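Local coordinates for bifunctional protein PutA (Bradyrhizobium diazoefficiens, PDB 6BSN) that probably oxidises proline to glutamate in two steps, a FAD-dependent proline dehydrogenase half passing its product to an NAD(+)-dependent aldehyde dehydrogenase half, at residues 643-648 with 980-985; 656-661 with 732-737; 754-759 with 974-979. The protein carries 1 engineered substitution. All coordinates share one frame; numbering follows the deposited sequence.

Interaction 1: residues 643-648 with 980-985. With PRO (proline), chain E.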
loop_
_atom_site.group_PDB
_atom_site.type_symbol
_atom_site.label_atom_id
_atom_site.label_comp_id
_atom_site.label_asym_id
_atom_site.label_seq_id
_atom_site.Cartn_x
_atom_site.Cartn_y
_atom_site.Cartn_z
ATOM N N ASN A 643 28.177 -1.880 -9.414
ATOM C CA ASN A 643 28.359 -3.195 -10.009
ATOM C C ASN A 643 27.093 -3.563 -10.759
ATOM O O ASN A 643 26.017 -3.614 -10.163
ATOM C CB ASN A 643 28.684 -4.238 -8.938
ATOM C CG ASN A 643 30.030 -4.007 -8.312
ATOM O OD1 ASN A 643 31.031 -4.518 -8.811
ATOM N ND2 ASN A 643 30.079 -3.222 -7.229
ATOM N N ALA A 644 27.222 -3.798 -12.068
ATOM C CA ALA A 644 26.088 -4.051 -12.941
ATOM C C ALA A 644 26.336 -5.317 -13.740
ATOM O O ALA A 644 27.397 -5.476 -14.351
ATOM C CB ALA A 644 25.832 -2.869 -13.885
ATOM N N LEU A 645 25.359 -6.209 -13.738
ATOM C CA LEU A 645 25.430 -7.463 -14.474
ATOM C C LEU A 645 24.515 -7.363 -15.682
ATOM O O LEU A 645 23.371 -6.910 -15.564
ATOM C CB LEU A 645 25.032 -8.648 -13.595
ATOM C CG LEU A 645 25.126 -10.032 -14.228
ATOM C CD1 LEU A 645 26.584 -10.386 -14.545
ATOM C CD2 LEU A 645 24.495 -11.075 -13.310
ATOM N N THR A 646 25.038 -7.744 -16.846
ATOM C CA THR A 646 24.292 -7.758 -18.090
ATOM C C THR A 646 24.540 -9.087 -18.783
ATOM O O THR A 646 25.360 -9.906 -18.352
ATOM C CB THR A 646 24.702 -6.599 -19.015
ATOM O OG1 THR A 646 26.134 -6.487 -19.056
ATOM C CG2 THR A 646 24.091 -5.256 -18.569
ATOM N N MET A 647 23.847 -9.280 -19.891
ATOM C CA MET A 647 24.061 -10.431 -20.743
ATOM C C MET A 647 24.083 -9.942 -22.179
ATOM O O MET A 647 23.303 -9.068 -22.549
ATOM C CB MET A 647 22.960 -11.480 -20.537
ATOM C CG MET A 647 23.114 -12.281 -19.261
ATOM S SD MET A 647 21.944 -13.644 -19.199
ATOM C CE MET A 647 20.488 -12.777 -18.613
ATOM N N ARG A 648 24.978 -10.487 -22.987
ATOM C CA ARG A 648 25.076 -10.025 -24.360
ATOM C C ARG A 648 25.249 -11.214 -25.288
ATOM O O ARG A 648 25.600 -12.318 -24.861
ATOM C CB ARG A 648 26.216 -9.002 -24.529
ATOM C CG ARG A 648 27.542 -9.397 -23.915
ATOM C CD ARG A 648 28.474 -8.165 -23.756
ATOM N NE ARG A 648 28.922 -7.577 -25.021
ATOM C CZ ARG A 648 29.493 -6.368 -25.147
ATOM N NH1 ARG A 648 29.876 -5.931 -26.344
ATOM N NH2 ARG A 648 29.664 -5.574 -24.090
ATOM N N GLU A 980 27.585 -13.501 -19.847
ATOM C CA GLU A 980 27.406 -12.491 -18.813
ATOM C C GLU A 980 28.535 -11.464 -18.842
ATOM O O GLU A 980 29.663 -11.773 -19.224
ATOM C CB GLU A 980 27.384 -13.133 -17.432
ATOM C CG GLU A 980 26.247 -14.096 -17.154
ATOM C CD GLU A 980 26.569 -14.974 -15.958
ATOM O OE1 GLU A 980 26.225 -14.587 -14.828
ATOM O OE2 GLU A 980 27.219 -16.025 -16.133
ATOM N N GLN A 981 28.238 -10.252 -18.371
ATOM C CA GLN A 981 29.265 -9.227 -18.233
ATOM C C GLN A 981 29.037 -8.448 -16.949
ATOM O O GLN A 981 27.935 -7.951 -16.696
ATOM C CB GLN A 981 29.270 -8.284 -19.439
ATOM C CG GLN A 981 30.289 -7.185 -19.357
ATOM C CD GLN A 981 30.589 -6.613 -20.715
ATOM O OE1 GLN A 981 29.838 -5.791 -21.223
ATOM N NE2 GLN A 981 31.689 -7.066 -21.327
ATOM N N THR A 982 30.074 -8.348 -16.138
ATOM C CA THR A 982 30.043 -7.506 -14.960
ATOM C C THR A 982 30.834 -6.239 -15.265
ATOM O O THR A 982 31.934 -6.315 -15.821
ATOM C CB THR A 982 30.635 -8.237 -13.760
ATOM O OG1 THR A 982 29.997 -9.509 -13.630
ATOM C CG2 THR A 982 30.441 -7.439 -12.488
ATOM N N VAL A 983 30.254 -5.082 -14.956
ATOM C CA VAL A 983 30.949 -3.802 -15.023
ATOM C C VAL A 983 31.002 -3.238 -13.611
ATOM O O VAL A 983 29.958 -3.014 -12.977
ATOM C CB VAL A 983 30.277 -2.809 -15.983
ATOM C CG1 VAL A 983 30.941 -1.409 -15.839
ATOM C CG2 VAL A 983 30.345 -3.303 -17.397
ATOM N N THR A 984 32.216 -3.013 -13.128
ATOM C CA THR A 984 32.496 -2.506 -11.796
ATOM C C THR A 984 33.195 -1.170 -11.949
ATOM O O THR A 984 34.293 -1.113 -12.500
ATOM C CB THR A 984 33.407 -3.466 -11.038
ATOM O OG1 THR A 984 32.793 -4.741 -11.002
ATOM C CG2 THR A 984 33.694 -2.970 -9.626
ATOM N N ILE A 985 32.575 -0.110 -11.447
ATOM C CA ILE A 985 33.091 1.240 -11.583
ATOM C C ILE A 985 33.365 1.789 -10.194
ATOM O O ILE A 985 32.461 1.851 -9.363
ATOM C CB ILE A 985 32.108 2.154 -12.330
ATOM C CG1 ILE A 985 31.762 1.543 -13.678
ATOM C CG2 ILE A 985 32.719 3.584 -12.487
ATOM C CD1 ILE A 985 30.722 2.291 -14.426
HETATM N N PRO E . 24.692 -17.755 -20.213
HETATM C CA PRO E . 25.148 -18.663 -19.180
HETATM C C PRO E . 24.828 -20.119 -19.577
HETATM O O PRO E . 24.037 -20.828 -18.884
HETATM C CB PRO E . 24.498 -18.290 -17.872
HETATM C CG PRO E . 23.922 -16.906 -18.102
HETATM C CD PRO E . 24.289 -16.543 -19.573
HETATM O OXT PRO E . 25.372 -20.583 -20.617
HETATM O O HOH W 1 27.376 -5.174 -17.321
#

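Interaction 2: residues 656-661 with 732-737. With PRO (proline), chain H; PRO (proline), chain D.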
loop_
_atom_site.group_PDB
_atom_site.type_symbol
_atom_site.label_atom_id
_atom_site.label_comp_id
_atom_site.label_asym_id
_atom_site.label_seq_id
_atom_site.Cartn_x
_atom_site.Cartn_y
_atom_site.Cartn_z
ATOM N N ILE A 656 20.159 -25.837 -36.298
ATOM C CA ILE A 656 19.836 -27.006 -37.117
ATOM C C ILE A 656 18.499 -27.563 -36.646
ATOM O O ILE A 656 18.342 -27.906 -35.465
ATOM C CB ILE A 656 20.934 -28.071 -37.051
ATOM C CG1 ILE A 656 22.230 -27.501 -37.642
ATOM C CG2 ILE A 656 20.479 -29.317 -37.801
ATOM C CD1 ILE A 656 23.456 -28.372 -37.447
ATOM N N SER A 657 17.537 -27.657 -37.569
ATOM C CA SER A 657 16.156 -27.904 -37.195
ATOM C C SER A 657 15.615 -29.146 -37.903
ATOM O O SER A 657 16.066 -29.483 -39.005
ATOM C CB SER A 657 15.265 -26.700 -37.534
ATOM O OG SER A 657 15.349 -26.382 -38.910
ATOM N N PRO A 658 14.645 -29.834 -37.301
ATOM C CA PRO A 658 14.114 -31.070 -37.877
ATOM C C PRO A 658 12.993 -30.808 -38.874
ATOM O O PRO A 658 12.505 -29.688 -39.027
ATOM C CB PRO A 658 13.560 -31.812 -36.649
ATOM C CG PRO A 658 13.204 -30.724 -35.655
ATOM C CD PRO A 658 13.906 -29.446 -36.087
ATOM N N TRP A 659 12.577 -31.892 -39.543
ATOM C CA TRP A 659 11.476 -31.828 -40.498
ATOM C C TRP A 659 10.103 -31.952 -39.839
ATOM O O TRP A 659 9.089 -31.658 -40.489
ATOM C CB TRP A 659 11.632 -32.922 -41.577
ATOM C CG TRP A 659 11.886 -34.323 -41.040
ATOM C CD1 TRP A 659 13.094 -34.981 -40.989
ATOM C CD2 TRP A 659 10.919 -35.227 -40.480
ATOM N NE1 TRP A 659 12.933 -36.238 -40.437
ATOM C CE2 TRP A 659 11.611 -36.413 -40.118
ATOM C CE3 TRP A 659 9.536 -35.154 -40.249
ATOM C CZ2 TRP A 659 10.965 -37.507 -39.531
ATOM C CZ3 TRP A 659 8.894 -36.244 -39.667
ATOM C CH2 TRP A 659 9.612 -37.403 -39.313
ATOM N N ASN A 660 10.033 -32.394 -38.585
ATOM C CA ASN A 660 8.730 -32.720 -38.011
ATOM C C ASN A 660 8.033 -31.528 -37.371
ATOM O O ASN A 660 6.815 -31.585 -37.172
ATOM C CB ASN A 660 8.858 -33.861 -36.996
ATOM C CG ASN A 660 10.159 -33.824 -36.231
ATOM O OD1 ASN A 660 10.226 -33.251 -35.144
ATOM N ND2 ASN A 660 11.211 -34.456 -36.794
ATOM N N PHE A 661 8.771 -30.469 -37.033
ATOM C CA PHE A 661 8.200 -29.156 -36.726
ATOM C C PHE A 661 8.996 -28.134 -37.526
ATOM O O PHE A 661 9.810 -27.367 -36.992
ATOM C CB PHE A 661 8.188 -28.868 -35.225
ATOM C CG PHE A 661 7.124 -29.645 -34.489
ATOM C CD1 PHE A 661 7.413 -30.873 -33.911
ATOM C CD2 PHE A 661 5.826 -29.159 -34.412
ATOM C CE1 PHE A 661 6.419 -31.595 -33.248
ATOM C CE2 PHE A 661 4.826 -29.865 -33.754
ATOM C CZ PHE A 661 5.116 -31.083 -33.173
ATOM N N VAL A 732 22.581 -24.679 -31.785
ATOM C CA VAL A 732 21.294 -25.080 -31.245
ATOM C C VAL A 732 20.732 -26.122 -32.210
ATOM O O VAL A 732 20.628 -25.872 -33.420
ATOM C CB VAL A 732 20.367 -23.865 -31.027
ATOM C CG1 VAL A 732 20.215 -23.025 -32.300
ATOM C CG2 VAL A 732 19.031 -24.271 -30.400
ATOM N N PHE A 733 20.438 -27.315 -31.686
ATOM C CA PHE A 733 20.196 -28.475 -32.528
ATOM C C PHE A 733 19.004 -29.269 -32.017
ATOM O O PHE A 733 18.872 -29.521 -30.820
ATOM C CB PHE A 733 21.436 -29.389 -32.591
ATOM C CG PHE A 733 21.174 -30.733 -33.241
ATOM C CD1 PHE A 733 20.878 -31.853 -32.465
ATOM C CD2 PHE A 733 21.215 -30.875 -34.620
ATOM C CE1 PHE A 733 20.640 -33.092 -33.060
ATOM C CE2 PHE A 733 20.972 -32.099 -35.213
ATOM C CZ PHE A 733 20.683 -33.215 -34.427
ATOM N N THR A 734 18.149 -29.681 -32.937
ATOM C CA THR A 734 17.047 -30.572 -32.618
ATOM C C THR A 734 17.037 -31.689 -33.648
ATOM O O THR A 734 16.894 -31.426 -34.847
ATOM C CB THR A 734 15.714 -29.824 -32.599
ATOM O OG1 THR A 734 15.792 -28.779 -31.625
ATOM C CG2 THR A 734 14.577 -30.767 -32.195
ATOM N N GLY A 735 17.222 -32.926 -33.183
ATOM C CA GLY A 735 17.296 -34.074 -34.072
ATOM C C GLY A 735 17.674 -35.343 -33.339
ATOM O O GLY A 735 17.258 -35.544 -32.196
ATOM N N SER A 736 18.468 -36.196 -33.971
ATOM C CA SER A 736 18.784 -37.504 -33.420
ATOM C C SER A 736 19.969 -37.428 -32.469
ATOM O O SER A 736 20.824 -36.539 -32.566
ATOM C CB SER A 736 19.102 -38.502 -34.534
ATOM O OG SER A 736 20.371 -38.225 -35.099
ATOM N N THR A 737 20.015 -38.394 -31.549
ATOM C CA THR A 737 21.132 -38.492 -30.615
ATOM C C THR A 737 22.460 -38.590 -31.336
ATOM O O THR A 737 23.438 -37.951 -30.931
ATOM C CB THR A 737 20.963 -39.709 -29.729
ATOM O OG1 THR A 737 20.697 -40.837 -30.572
ATOM C CG2 THR A 737 19.821 -39.494 -28.738
HETATM N N PRO H . 15.352 -38.715 -35.596
HETATM C CA PRO H . 14.873 -37.518 -36.263
HETATM C C PRO H . 14.471 -36.488 -35.188
HETATM O O PRO H . 14.816 -36.713 -33.996
HETATM C CB PRO H . 13.708 -37.847 -37.170
HETATM C CG PRO H . 13.497 -39.353 -37.010
HETATM C CD PRO H . 14.438 -39.786 -35.845
HETATM O OXT PRO H . 13.821 -35.440 -35.483
HETATM N N PRO D . 6.715 -29.898 -29.274
HETATM C CA PRO D . 6.328 -31.273 -29.560
HETATM C C PRO D . 5.232 -31.733 -28.585
HETATM O O PRO D . 5.153 -31.223 -27.445
HETATM C CB PRO D . 7.534 -32.173 -29.468
HETATM C CG PRO D . 8.709 -31.195 -29.464
HETATM C CD PRO D . 8.101 -29.860 -28.921
HETATM O OXT PRO D . 4.425 -32.626 -28.925
#

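Interaction 3: residues 754-759 with 974-979. With PRO (proline), chain E.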
loop_
_atom_site.group_PDB
_atom_site.type_symbol
_atom_site.label_atom_id
_atom_site.label_comp_id
_atom_site.label_asym_id
_atom_site.label_seq_id
_atom_site.Cartn_x
_atom_site.Cartn_y
_atom_site.Cartn_z
ATOM N N ILE A 754 35.449 -23.201 -26.017
ATOM C CA ILE A 754 34.400 -24.186 -25.759
ATOM C C ILE A 754 33.073 -23.444 -25.866
ATOM O O ILE A 754 32.759 -22.609 -25.019
ATOM C CB ILE A 754 34.562 -24.841 -24.381
ATOM C CG1 ILE A 754 35.933 -25.488 -24.257
ATOM C CG2 ILE A 754 33.436 -25.903 -24.102
ATOM C CD1 ILE A 754 36.192 -26.095 -22.887
ATOM N N VAL A 755 32.288 -23.749 -26.897
ATOM C CA VAL A 755 31.055 -23.008 -27.166
ATOM C C VAL A 755 29.858 -23.837 -26.721
ATOM O O VAL A 755 29.946 -25.072 -26.682
ATOM C CB VAL A 755 30.938 -22.649 -28.656
ATOM C CG1 VAL A 755 32.153 -21.795 -29.106
ATOM C CG2 VAL A 755 30.757 -23.924 -29.521
ATOM N N PRO A 756 28.712 -23.223 -26.431
ATOM C CA PRO A 756 27.564 -24.008 -25.960
ATOM C C PRO A 756 26.977 -24.878 -27.060
ATOM O O PRO A 756 26.914 -24.482 -28.227
ATOM C CB PRO A 756 26.556 -22.939 -25.523
ATOM C CG PRO A 756 27.319 -21.649 -25.480
ATOM C CD PRO A 756 28.430 -21.783 -26.443
ATOM N N LEU A 757 26.530 -26.072 -26.673
ATOM C CA LEU A 757 25.704 -26.917 -27.528
ATOM C C LEU A 757 24.361 -27.125 -26.842
ATOM O O LEU A 757 24.307 -27.630 -25.715
ATOM C CB LEU A 757 26.374 -28.266 -27.817
ATOM C CG LEU A 757 25.435 -29.266 -28.511
ATOM C CD1 LEU A 757 24.902 -28.743 -29.845
ATOM C CD2 LEU A 757 26.135 -30.616 -28.722
ATOM N N ILE A 758 23.285 -26.719 -27.506
ATOM C CA ILE A 758 21.923 -26.916 -27.012
ATOM C C ILE A 758 21.267 -27.951 -27.911
ATOM O O ILE A 758 21.085 -27.711 -29.113
ATOM C CB ILE A 758 21.124 -25.602 -27.006
ATOM C CG1 ILE A 758 21.798 -24.571 -26.108
ATOM C CG2 ILE A 758 19.704 -25.843 -26.527
ATOM C CD1 ILE A 758 21.301 -23.152 -26.332
ATOM N N ALA A 759 20.920 -29.108 -27.342
ATOM C CA ALA A 759 20.445 -30.230 -28.142
ATOM C C ALA A 759 19.200 -30.831 -27.506
ATOM O O ALA A 759 19.180 -31.086 -26.296
ATOM C CB ALA A 759 21.541 -31.309 -28.296
ATOM N N LEU A 974 16.684 -18.398 -23.064
ATOM C CA LEU A 974 17.399 -17.334 -23.764
ATOM C C LEU A 974 18.793 -17.126 -23.195
ATOM O O LEU A 974 19.743 -16.901 -23.951
ATOM C CB LEU A 974 16.617 -16.024 -23.715
ATOM C CG LEU A 974 15.318 -15.966 -24.521
ATOM C CD1 LEU A 974 14.830 -14.521 -24.700
ATOM C CD2 LEU A 974 15.502 -16.647 -25.850
ATOM N N ALA A 975 18.941 -17.226 -21.869
ATOM C CA ALA A 975 20.226 -16.931 -21.238
ATOM C C ALA A 975 21.344 -17.817 -21.778
ATOM O O ALA A 975 22.491 -17.366 -21.920
ATOM C CB ALA A 975 20.122 -17.075 -19.720
ATOM N N ARG A 976 21.030 -19.073 -22.107
ATOM C CA ARG A 976 22.062 -19.987 -22.591
ATOM C C ARG A 976 22.692 -19.511 -23.903
ATOM O O ARG A 976 23.822 -19.903 -24.209
ATOM C CB ARG A 976 21.483 -21.397 -22.762
ATOM C CG ARG A 976 22.529 -22.502 -22.974
ATOM C CD ARG A 976 23.288 -22.816 -21.686
ATOM N NE ARG A 976 24.152 -23.948 -21.938
ATOM C CZ ARG A 976 25.433 -23.855 -22.267
ATOM N NH1 ARG A 976 26.014 -22.671 -22.349
ATOM N NH2 ARG A 976 26.134 -24.950 -22.515
ATOM N N PHE A 977 21.992 -18.680 -24.680
ATOM C CA PHE A 977 22.523 -18.122 -25.918
ATOM C C PHE A 977 23.347 -16.861 -25.690
ATOM O O PHE A 977 23.750 -16.207 -26.664
ATOM C CB PHE A 977 21.384 -17.790 -26.895
ATOM C CG PHE A 977 20.567 -18.979 -27.328
ATOM C CD1 PHE A 977 20.790 -19.571 -28.564
ATOM C CD2 PHE A 977 19.569 -19.500 -26.504
ATOM C CE1 PHE A 977 20.035 -20.665 -28.977
ATOM C CE2 PHE A 977 18.806 -20.580 -26.910
ATOM C CZ PHE A 977 19.043 -21.171 -28.148
ATOM N N ALA A 978 23.562 -16.483 -24.439
ATOM C CA ALA A 978 24.196 -15.221 -24.103
ATOM C C ALA A 978 25.379 -15.502 -23.197
ATOM O O ALA A 978 25.551 -16.615 -22.699
ATOM C CB ALA A 978 23.214 -14.247 -23.422
ATOM N N THR A 979 26.202 -14.474 -22.995
ATOM C CA THR A 979 27.279 -14.522 -22.028
ATOM C C THR A 979 27.108 -13.344 -21.077
ATOM O O THR A 979 26.524 -12.326 -21.443
ATOM C CB THR A 979 28.664 -14.506 -22.735
ATOM O OG1 THR A 979 29.701 -14.810 -21.797
ATOM C CG2 THR A 979 28.947 -13.168 -23.376
HETATM N N PRO E . 24.692 -17.755 -20.213
HETATM C CA PRO E . 25.148 -18.663 -19.180
HETATM C C PRO E . 24.828 -20.119 -19.577
HETATM O O PRO E . 24.037 -20.828 -18.884
HETATM C CB PRO E . 24.498 -18.290 -17.872
HETATM C CG PRO E . 23.922 -16.906 -18.102
HETATM C CD PRO E . 24.289 -16.543 -19.573
HETATM O OXT PRO E . 25.372 -20.583 -20.617
#

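Interaction 1: residues 643-648 with 980-985
Ala644 and Val983 face each other as a hydrogen-bonded antiparallel pair, and two residues further on Thr646 and Gln981 do the same. In the first pair Ala644 N reaches Val983 O at 3.0 Å and Val983 N returns to Ala644 O at 2.9 Å. CA-H...O contacts fill the intervening non-hydrogen-bonded positions, and the short strand axes come within 4.5 Å of each other.

The closer packing is on the face bearing Asn643, Leu645, Met647, Glu980, Thr982 and Thr984. Leu645 holds its CG anti to the backbone N (chi1 -177°), which brings CD1 toward the neighbouring strand, 3.6 Å from Thr982 OG1, a hydroxyl that bonds to Pro955 O of the second subunit. At one end the Thr984 hydroxyl donates to Asn643 OD1 (2.8 Å), an oxygen that also accepts from Gln954 of the second subunit. At the other, Met647 and Glu980 run side by side and close on a bound proline, Met647 SD lying 3.7 Å from its CD. The Glu980 carboxylate turns to the backbone N of Lys967 of the second subunit.

The face of Ala644, Thr646, Gln981 and Val983 is more open: apart from buried Gln981 its residues are partly exposed, and a water beside the Thr646 hydroxyl donates to Gln981 O. Arg648 arches over this face and meets Gln981 OE1 through NH2 at 2.9 Å; the oxygen lies at the guanidinium edge, and the guanidinium and amide planes are 76° apart. Gln981 NE2 is taken by Val937 O of the second subunit.

Residues 982-985 also pair in parallel with a strand of that subunit, as in the oligomerisation flap of aldehyde dehydrogenases. The backbone bonds thus join the two strands within one chain, whereas most of the polar side chains are shared with the partner chain, consistent with a strand pair that also serves the subunit interface.

Interaction 2: residues 656-661 with 732-737
Ile656 and Phe733 form a parallel bridge, and residues 656-658 and 732-734 run 17° apart in direction. Ile656 straddles its partner: its N donates to Val732 O at 2.9 Å, and its O accepts from Thr734 N at 3.1 Å. Beyond this bridge the two chains part, although Gly735 still bonds to Glu760 of the next strand.

Among the side chains, Ile656 has its CG2 branch trans to the backbone N (CG1 at chi1 -64°), and that methyl meets the edge of the Phe733 ring at CD2, 3.6 Å away. Helix 737-749 packs on both residues. Next along, Pro658 CG lies 3.7 Å from Thr734 CG2, while the Thr734 hydroxyl bonds to Gln669.

The diverging loops hold a bound proline between them. Asn660 ND2 donates to its OXT at 3.1 Å, Gly735 C comes to 3.2 Å from its O, and Trp659 CZ2 touches its CB. Ser736 caps the start of helix 737-749 by bonding Val739 N. A second proline rests by Phe661.

Trp659 and Ser736, which border this first proline, also belong to the NAD(+) site, as does nearby Ser657, so the ligand probably overlaps the cofactor's place, at the C-terminal ends of parallel strands, where Rossmann-type folds bind dinucleotides.

Interaction 3: residues 754-759 with 974-979
Pro756 and Arg976 are where the two backbones come nearest, yet their CA atoms stay 7.6 Å apart and side chains make the contact. Segment 754-759 leads into strand 757-760 of the Rossmann-type sheet, which pairs with strand 730-734; segment 974-979 makes a tight turn, Phe977 N bonding to Leu974 O and Ala978 N to Ala975 O, before entering strand 978-986.

Arg976 carries most of the contact. A chi1 near trans (-167°) and a bend at chi2 (73°) take the chain past Ile758, whose CD1 lies 3.6 Å from Arg976 CG, and lay one guanidinium face against Pro756. Pro756 CB sits over that face, 3.2 Å from Arg976 NH1. This leaves the edge for a bound proline: NH1 donates to its OXT at 2.8 Å. The ring nitrogen of the same ligand is gripped by the turn itself, donating to Ala975 O at 2.8 Å and to Ala978 O at 2.9 Å. Arg976 thus meets the carboxylate while two carbonyls accept from the nitrogen, an arrangement that would suit the zwitterion. A second bound proline also touches Arg976, whose NH2 lies close to NH2 of Arg976 of the second subunit.

A leucine in place of Arg976 would probably leave the ligand carboxylate without its mate and uncover the Pro756 ring.

Phe977 sets out away from segment 754-759 and packs on Ala672 and Ala673 of helix 664-675, yet its ring end comes back to Ile758. Ile758 CD1 lies over one face of that ring in a CH-pi contact, 3.7 Å from the Phe977 centroid and displaced toward the rim at CZ.

Overall arrangement
All three contacts lie in the aldehyde dehydrogenase half, and their strands belong to one mixed sheet. Interactions 2 and 3 are buried and adjoin: Phe733 N lies 2.7 Å from Ile758 O, probably a hydrogen bond, and Val732 packs on Phe977. Interaction 1, only partly buried, stands where the sheet extends to the second subunit. It shares strand 978-986 with interaction 3, and strand 641-656 reaches from its own segment to interaction 2. Chemistry follows place: repeated backbone bonds in interaction 1, a single parallel bridge opening into a ligand pocket in interaction 2, and in interaction 3 only side-chain packing between the segments, with polar bonds going to a proline whose ring carbons interaction 1 meets.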